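Local coordinates for Di-haem cytochrome c peroxidase family protein (Burkholderia thailandensis E264, PDB 6NX0) that binds two covalently attached hemes c and probably acts as a diheme peroxidase, reaching an unusually stable bis-Fe(IV) state, at residues G119-C122 / A123-H126; P128-F132 / A133-S137; N214-A217 / A218-M221. All blocks are in the same frame, centred on the assembly; numbering follows the deposited sequence.

Contacts 1 and 2 follow one another in the loop between helices 99-109 and 138-142, with centres 9 Å apart. They meet directly: H126 ND1 lies 3.0 Å from F132 O in a probable hydrogen bond. Beside it, P134 CB packs 3.3 Å from C125 O. Contact 1 holds the first heme and its iron ligand, while contact 2 supplies a carbonyl behind that ligand and continues toward K378, a residue at the second heme. The side chain of H126 is about 11 Å from this other bound heme. Contact 3 starts helix 217-225, its centre 18 Å from contact 1 and 26 Å from contact 2, with the N214 side chain about 8 Å from the first heme.

Contact 1. Residues G119-C122 / A123-H126; sequences GMSC and ASCH. With HEC (heme c), chain B.
Two successive turns fold A123-H126 back on G119-C122: S124 N donates to S121 O at 2.9 Å, and C125 N donates to C122 O at 3.1 Å. The two serines tie this fold at its start. S124 OG swings back beside its own backbone N (chi1 -59°) and accepts the N-H of S121 at 3.0 Å, while S121 OG takes a weak, bent bond from A123 N. M120 closes one flank: its extended chain brings SD to 3.8 Å from HEC CMC, a heme methyl, and the bend at chi3 (-80°) then lays CE 3.9 Å from S124 CB. M120 N is itself fixed by S115 OG.

The segment gathers three attachments to the heme, two covalent and one to the iron, in the CXXCH pattern of c-type cytochromes. C122 SG and C125 SG form thioethers to HEC CAB and CAC, reaching two neighbouring pyrroles. H126 NE2 binds HEC FE at 2.2 Å. C122 O lies at the edge of the H126 imidazole, near its plane. ND1 of H126 is bonded to F132 O and more weakly to P161 O, which fixes the rotation of the ring. F109 of helix 99-109 packs against C122, A123 and H126.

Water 1 occupies the remaining axial position, 2.2 Å from HEC FE. With protein on one axial side and water on the other, the iron offers an exchangeable site, consistent with peroxide binding at this heme, as in related diheme peroxidases. The bond from ND1 to F132 O would probably make the histidine a stronger donor to the iron and may help to steady its high-valent state.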
loop_
_atom_site.group_PDB
_atom_site.type_symbol
_atom_site.label_atom_id
_atom_site.label_comp_id
_atom_site.label_asym_id
_atom_site.label_seq_id
_atom_site.Cartn_x
_atom_site.Cartn_y
_atom_site.Cartn_z
ATOM N N GLY A 119 8.162 -8.148 -21.851
ATOM C CA GLY A 119 7.447 -6.922 -22.116
ATOM C C GLY A 119 6.905 -6.204 -20.901
ATOM O O GLY A 119 6.480 -5.052 -21.000
ATOM N N MET A 120 6.920 -6.864 -19.757
ATOM C CA MET A 120 6.404 -6.301 -18.516
ATOM C C MET A 120 7.568 -6.071 -17.558
ATOM O O MET A 120 8.361 -6.981 -17.300
ATOM C CB MET A 120 5.358 -7.243 -17.912
ATOM C CG MET A 120 5.084 -7.018 -16.442
ATOM S SD MET A 120 3.593 -7.858 -15.864
ATOM C CE MET A 120 2.370 -6.714 -16.441
ATOM N N SER A 121 7.710 -4.834 -17.089
ATOM C CA SER A 121 8.661 -4.462 -16.054
ATOM C C SER A 121 7.880 -4.118 -14.787
ATOM O O SER A 121 6.647 -4.043 -14.791
ATOM C CB SER A 121 9.487 -3.263 -16.490
ATOM O OG SER A 121 8.652 -2.120 -16.580
ATOM N N CYS A 122 8.608 -3.841 -13.707
ATOM C CA CYS A 122 7.955 -3.305 -12.516
ATOM C C CYS A 122 7.095 -2.095 -12.846
ATOM O O CYS A 122 6.005 -1.912 -12.283
ATOM C CB CYS A 122 8.989 -2.889 -11.468
ATOM S SG CYS A 122 10.212 -4.125 -11.003
ATOM N N ALA A 123 7.586 -1.235 -13.735
ATOM C CA ALA A 123 6.869 -0.021 -14.092
ATOM C C ALA A 123 5.530 -0.288 -14.769
ATOM O O ALA A 123 4.686 0.621 -14.802
ATOM C CB ALA A 123 7.750 0.828 -15.001
ATOM N N SER A 124 5.316 -1.501 -15.311
ATOM C CA SER A 124 4.045 -1.882 -15.917
ATOM C C SER A 124 2.887 -1.885 -14.932
ATOM O O SER A 124 1.724 -1.847 -15.359
ATOM C CB SER A 124 4.152 -3.275 -16.547
ATOM O OG SER A 124 5.168 -3.303 -17.534
ATOM N N CYS A 125 3.169 -1.933 -13.632
ATOM C CA CYS A 125 2.152 -1.822 -12.594
ATOM C C CYS A 125 2.418 -0.700 -11.606
ATOM O O CYS A 125 1.647 -0.540 -10.655
ATOM C CB CYS A 125 2.038 -3.143 -11.836
ATOM S SG CYS A 125 1.529 -4.473 -12.935
ATOM N N HIS A 126 3.483 0.050 -11.793
ATOM C CA HIS A 126 3.933 1.115 -10.897
ATOM C C HIS A 126 4.484 2.202 -11.828
ATOM O O HIS A 126 5.688 2.313 -12.021
ATOM C CB HIS A 126 4.996 0.612 -9.919
ATOM C CG HIS A 126 4.528 -0.485 -9.011
ATOM N ND1 HIS A 126 3.659 -0.258 -7.966
ATOM C CD2 HIS A 126 4.813 -1.807 -8.983
ATOM C CE1 HIS A 126 3.438 -1.392 -7.325
ATOM N NE2 HIS A 126 4.128 -2.347 -7.924
HETATM FE FE HEC B . 4.504 -4.380 -7.259
HETATM C CHA HEC B . 3.025 -4.216 -4.129
HETATM C CHB HEC B . 7.467 -3.440 -5.892
HETATM C CHC HEC B . 6.167 -5.456 -10.070
HETATM C CHD HEC B . 1.549 -5.498 -8.632
HETATM N NA HEC B . 5.094 -3.833 -5.394
HETATM C C1A HEC B . 4.346 -3.862 -4.235
HETATM C C2A HEC B . 5.165 -3.397 -3.151
HETATM C C3A HEC B . 6.361 -3.079 -3.666
HETATM C C4A HEC B . 6.372 -3.437 -5.061
HETATM C CMA HEC B . 7.599 -2.631 -2.896
HETATM C CAA HEC B . 4.717 -3.299 -1.681
HETATM C CBA HEC B . 4.241 -1.891 -1.369
HETATM C CGA HEC B . 3.638 -1.755 0.005
HETATM O O1A HEC B . 3.386 -0.573 0.383
HETATM O O2A HEC B . 3.288 -2.798 0.637
HETATM N NB HEC B . 6.436 -4.469 -7.874
HETATM C C1B HEC B . 7.523 -4.038 -7.126
HETATM C C2B HEC B . 8.713 -4.274 -7.899
HETATM C C3B HEC B . 8.375 -4.929 -9.015
HETATM C C4B HEC B . 6.935 -5.024 -9.031
HETATM C CMB HEC B . 10.122 -3.894 -7.433
HETATM C CAB HEC B . 9.276 -5.387 -10.180
HETATM C CBB HEC B . 10.214 -6.520 -9.692
HETATM N NC HEC B . 3.960 -5.273 -9.006
HETATM C C1C HEC B . 4.812 -5.585 -10.058
HETATM C C2C HEC B . 3.978 -5.891 -11.198
HETATM C C3C HEC B . 2.692 -5.875 -10.837
HETATM C C4C HEC B . 2.661 -5.517 -9.434
HETATM C CMC HEC B . 4.517 -6.078 -12.625
HETATM C CAC HEC B . 1.468 -5.804 -11.767
HETATM C CBC HEC B . 1.247 -7.123 -12.519
HETATM N ND HEC B . 2.642 -4.725 -6.528
HETATM C C1D HEC B . 1.550 -5.170 -7.300
HETATM C C2D HEC B . 0.435 -5.384 -6.414
HETATM C C3D HEC B . 0.902 -5.061 -5.040
HETATM C C4D HEC B . 2.273 -4.652 -5.176
HETATM C CMD HEC B . -0.910 -5.962 -6.808
HETATM C CAD HEC B . 0.095 -5.175 -3.734
HETATM C CBD HEC B . -0.029 -6.651 -3.431
HETATM C CGD HEC B . -0.450 -6.939 -2.001
HETATM O O1D HEC B . -0.672 -5.974 -1.238
HETATM O O2D HEC B . -0.626 -8.156 -1.709
HETATM O O HOH W 1 4.705 -6.434 -6.529
#

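Contact 2. Residues P128-F132 / A133-S137; sequences PGRAF and APTLS
R130 NE donates to T135 OG1 at 2.8 Å, nearly straight (176°), with the hydroxyl in the guanidinium plane at its edge. The two side chains meet at about a right angle. The extended start of the arginine (CG anti to the backbone N, chi1 -165°) carries R130 CD to 3.4 Å from P134 O, and the bend at chi3 then turns NE to the threonine. T135 OG1, accepting from R130 NE, is also hydrogen-bonded to D127 OD2, which links arginine and aspartate through the hydroxyl. R130 NH1 is held by A475 O and NH2 by I377 O; NH1 also makes a long, weak ion pair with E379. This buried charge is therefore gripped on all three nitrogens.

A second bond, A133 N to R130 O at 2.9 Å, closes a type III' (I'-like) beta turn with A131 and F132 at its corners, both left-handed. P128 CA lies over the centre of one face of the F132 ring, 3.7 Å above its plane, while A131 packs on N374 and I377. The turn carries F132 O to the axial histidine of the first heme and sets A133 near K378 of the second heme's site.

This coil bridges two helices. P128 rests on F110, just past helix 99-109. At the other end L136 N is bonded to E379 OE1, and S137 is the N-cap of helix 138-142, its OG accepting from A140 N.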
loop_
_atom_site.group_PDB
_atom_site.type_symbol
_atom_site.label_atom_id
_atom_site.label_comp_id
_atom_site.label_asym_id
_atom_site.label_seq_id
_atom_site.Cartn_x
_atom_site.Cartn_y
_atom_site.Cartn_z
ATOM N N PRO A 128 5.842 5.438 -13.315
ATOM C CA PRO A 128 6.467 6.666 -12.800
ATOM C C PRO A 128 5.635 7.910 -13.063
ATOM O O PRO A 128 5.755 8.897 -12.314
ATOM C CB PRO A 128 7.812 6.714 -13.538
ATOM C CG PRO A 128 7.608 5.897 -14.762
ATOM C CD PRO A 128 6.687 4.795 -14.343
ATOM N N GLY A 129 4.825 7.913 -14.110
ATOM C CA GLY A 129 3.993 9.064 -14.413
ATOM C C GLY A 129 2.751 9.184 -13.555
ATOM O O GLY A 129 2.006 10.163 -13.691
ATOM N N ARG A 130 2.506 8.206 -12.684
ATOM C CA ARG A 130 1.348 8.174 -11.786
ATOM C C ARG A 130 1.808 7.766 -10.387
ATOM O O ARG A 130 1.240 6.869 -9.759
ATOM C CB ARG A 130 0.254 7.226 -12.312
ATOM C CG ARG A 130 -1.143 7.377 -11.649
ATOM C CD ARG A 130 -2.140 6.325 -12.122
ATOM N NE ARG A 130 -2.359 6.438 -13.554
ATOM C CZ ARG A 130 -3.271 7.203 -14.125
ATOM N NH1 ARG A 130 -3.356 7.246 -15.450
ATOM N NH2 ARG A 130 -4.107 7.926 -13.402
ATOM N N ALA A 131 2.859 8.425 -9.885
ATOM C CA ALA A 131 3.355 8.217 -8.517
ATOM C C ALA A 131 3.703 6.756 -8.248
ATOM O O ALA A 131 3.600 6.271 -7.115
ATOM C CB ALA A 131 2.350 8.720 -7.480
ATOM N N PHE A 132 4.141 6.054 -9.294
ATOM C CA PHE A 132 4.518 4.643 -9.180
ATOM C C PHE A 132 3.345 3.805 -8.683
ATOM O O PHE A 132 3.519 2.779 -8.033
ATOM C CB PHE A 132 5.773 4.482 -8.311
ATOM C CG PHE A 132 6.989 5.084 -8.941
ATOM C CD1 PHE A 132 7.296 6.429 -8.776
ATOM C CD2 PHE A 132 7.796 4.316 -9.760
ATOM C CE1 PHE A 132 8.414 6.999 -9.398
ATOM C CE2 PHE A 132 8.913 4.860 -10.367
ATOM C CZ PHE A 132 9.217 6.219 -10.198
ATOM N N ALA A 133 2.138 4.208 -9.058
ATOM C CA ALA A 133 0.914 3.447 -8.919
ATOM C C ALA A 133 0.477 2.957 -10.292
ATOM O O ALA A 133 0.961 3.453 -11.313
ATOM C CB ALA A 133 -0.183 4.327 -8.307
ATOM N N PRO A 134 -0.434 1.995 -10.376
ATOM C CA PRO A 134 -0.708 1.409 -11.690
ATOM C C PRO A 134 -1.526 2.315 -12.594
ATOM O O PRO A 134 -2.504 2.949 -12.179
ATOM C CB PRO A 134 -1.464 0.112 -11.360
ATOM C CG PRO A 134 -2.003 0.315 -10.013
ATOM C CD PRO A 134 -1.019 1.176 -9.289
ATOM N N THR A 135 -1.111 2.349 -13.855
ATOM C CA THR A 135 -1.963 2.772 -14.951
ATOM C C THR A 135 -2.501 1.480 -15.564
ATOM O O THR A 135 -1.738 0.684 -16.125
ATOM C CB THR A 135 -1.191 3.635 -15.945
ATOM O OG1 THR A 135 -0.809 4.853 -15.290
ATOM C CG2 THR A 135 -2.035 3.943 -17.141
ATOM N N LEU A 136 -3.785 1.227 -15.350
ATOM C CA LEU A 136 -4.395 -0.053 -15.688
ATOM C C LEU A 136 -4.568 -0.228 -17.193
ATOM O O LEU A 136 -4.862 0.724 -17.925
ATOM C CB LEU A 136 -5.751 -0.165 -15.002
ATOM C CG LEU A 136 -5.731 -0.155 -13.469
ATOM C CD1 LEU A 136 -7.160 -0.139 -12.949
ATOM C CD2 LEU A 136 -4.958 -1.353 -12.896
ATOM N N SER A 137 -4.377 -1.463 -17.646
ATOM C CA SER A 137 -4.582 -1.819 -19.032
ATOM C C SER A 137 -6.065 -1.727 -19.379
ATOM O O SER A 137 -6.924 -1.705 -18.501
ATOM C CB SER A 137 -4.094 -3.241 -19.279
ATOM O OG SER A 137 -4.971 -4.141 -18.620
#

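Contact 3. Residues N214-A217 / A218-M221; sequences NASA and AALM. With NO3 (nitrate ion), chain H.
S216 OG accepts the N-H of A219 at 3.0 Å in a fairly straight bond (163°), which makes S216 the N-cap of helix 217-225. Its hydroxyl stands between the backbone N and the carbonyl carbon (chi1 69°), a torsion that turns it over the first turn, where S216 OG also lies 3.5 Å from A219 CB. The helical bonds begin at once: L220 N donates to S216 O at 3.0 Å and M221 N to A217 O at 2.9 Å. Just ahead of the cap, A215 CB meets A219 CB at 4.2 Å. N214 and L220 cross obliquely, with L220 CD1 3.7 Å from N214 OD1.

A nitrate ion, probably from the crystallisation liquor, lies against this start of the helix. A215 N donates to NO3 O2 at 3.0 Å, almost straight (167°), and the methyl of A219 packs against the nitrate nitrogen.

N214 is held from several sides. Its OD1 is bonded to K223 NZ, about one turn beyond L220 on the same helix, and its ND2 donates to L114 O and L206 O, so both ends of the amide are engaged and its flip is fixed. Beyond the polar shell, L220 packs on L206 and F207 of helix 203-207. A217 leans on F207 and on P245, E246 and V249 of helix 245-260, where M221 also touches P245.

The nitrate takes the N-H of A215, just ahead of the cap; the positive end of the helix and K223 nearby would probably add to its hold. The serine, for its part, satisfies a backbone N-H that the first turn itself leaves without a helical acceptor.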
loop_
_atom_site.group_PDB
_atom_site.type_symbol
_atom_site.label_atom_id
_atom_site.label_comp_id
_atom_site.label_asym_id
_atom_site.label_seq_id
_atom_site.Cartn_x
_atom_site.Cartn_y
_atom_site.Cartn_z
ATOM N N ASN A 214 7.786 -15.306 -14.125
ATOM C CA ASN A 214 8.993 -16.111 -14.294
ATOM C C ASN A 214 8.787 -17.471 -13.640
ATOM O O ASN A 214 8.148 -17.594 -12.592
ATOM C CB ASN A 214 10.208 -15.398 -13.717
ATOM C CG ASN A 214 10.505 -14.101 -14.439
ATOM O OD1 ASN A 214 10.920 -14.103 -15.594
ATOM N ND2 ASN A 214 10.242 -12.993 -13.789
ATOM N N ALA A 215 9.328 -18.519 -14.269
ATOM C CA ALA A 215 8.980 -19.872 -13.861
ATOM C C ALA A 215 9.595 -20.245 -12.518
ATOM O O ALA A 215 8.998 -20.995 -11.735
ATOM C CB ALA A 215 9.432 -20.853 -14.949
ATOM N N SER A 216 10.785 -19.735 -12.234
ATOM C CA SER A 216 11.547 -20.088 -11.057
ATOM C C SER A 216 12.726 -19.143 -10.980
ATOM O O SER A 216 13.083 -18.496 -11.969
ATOM C CB SER A 216 12.069 -21.519 -11.129
ATOM O OG SER A 216 13.063 -21.598 -12.141
ATOM N N ALA A 217 13.341 -19.089 -9.803
ATOM C CA ALA A 217 14.581 -18.329 -9.670
ATOM C C ALA A 217 15.664 -18.868 -10.593
ATOM O O ALA A 217 16.462 -18.092 -11.137
ATOM C CB ALA A 217 15.063 -18.350 -8.222
ATOM N N ALA A 218 15.724 -20.190 -10.783
ATOM C CA ALA A 218 16.726 -20.763 -11.677
ATOM C C ALA A 218 16.533 -20.294 -13.111
ATOM O O ALA A 218 17.511 -20.000 -13.825
ATOM C CB ALA A 218 16.673 -22.287 -11.599
ATOM N N ALA A 219 15.278 -20.249 -13.573
ATOM C CA ALA A 219 15.002 -19.778 -14.921
ATOM C C ALA A 219 15.333 -18.300 -15.054
ATOM O O ALA A 219 15.918 -17.871 -16.057
ATOM C CB ALA A 219 13.528 -20.031 -15.264
ATOM N N LEU A 220 14.935 -17.506 -14.067
ATOM C CA LEU A 220 15.187 -16.073 -14.148
ATOM C C LEU A 220 16.674 -15.791 -14.140
ATOM O O LEU A 220 17.151 -14.914 -14.872
ATOM C CB LEU A 220 14.492 -15.357 -12.997
ATOM C CG LEU A 220 14.715 -13.839 -12.923
ATOM C CD1 LEU A 220 14.167 -13.159 -14.199
ATOM C CD2 LEU A 220 14.115 -13.250 -11.660
ATOM N N MET A 221 17.421 -16.517 -13.312
ATOM C CA MET A 221 18.870 -16.340 -13.248
ATOM C C MET A 221 19.505 -16.571 -14.603
ATOM O O MET A 221 20.345 -15.782 -15.054
ATOM C CB MET A 221 19.452 -17.308 -12.217
ATOM C CG MET A 221 20.961 -17.373 -12.151
ATOM S SD MET A 221 21.498 -18.773 -11.164
ATOM C CE MET A 221 21.242 -20.123 -12.318
HETATM N N NO3 H . 11.929 -17.282 -16.823
HETATM O O1 NO3 H . 12.305 -16.736 -15.771
HETATM O O2 NO3 H . 10.929 -18.102 -16.825
HETATM O O3 NO3 H . 12.602 -17.029 -17.866
#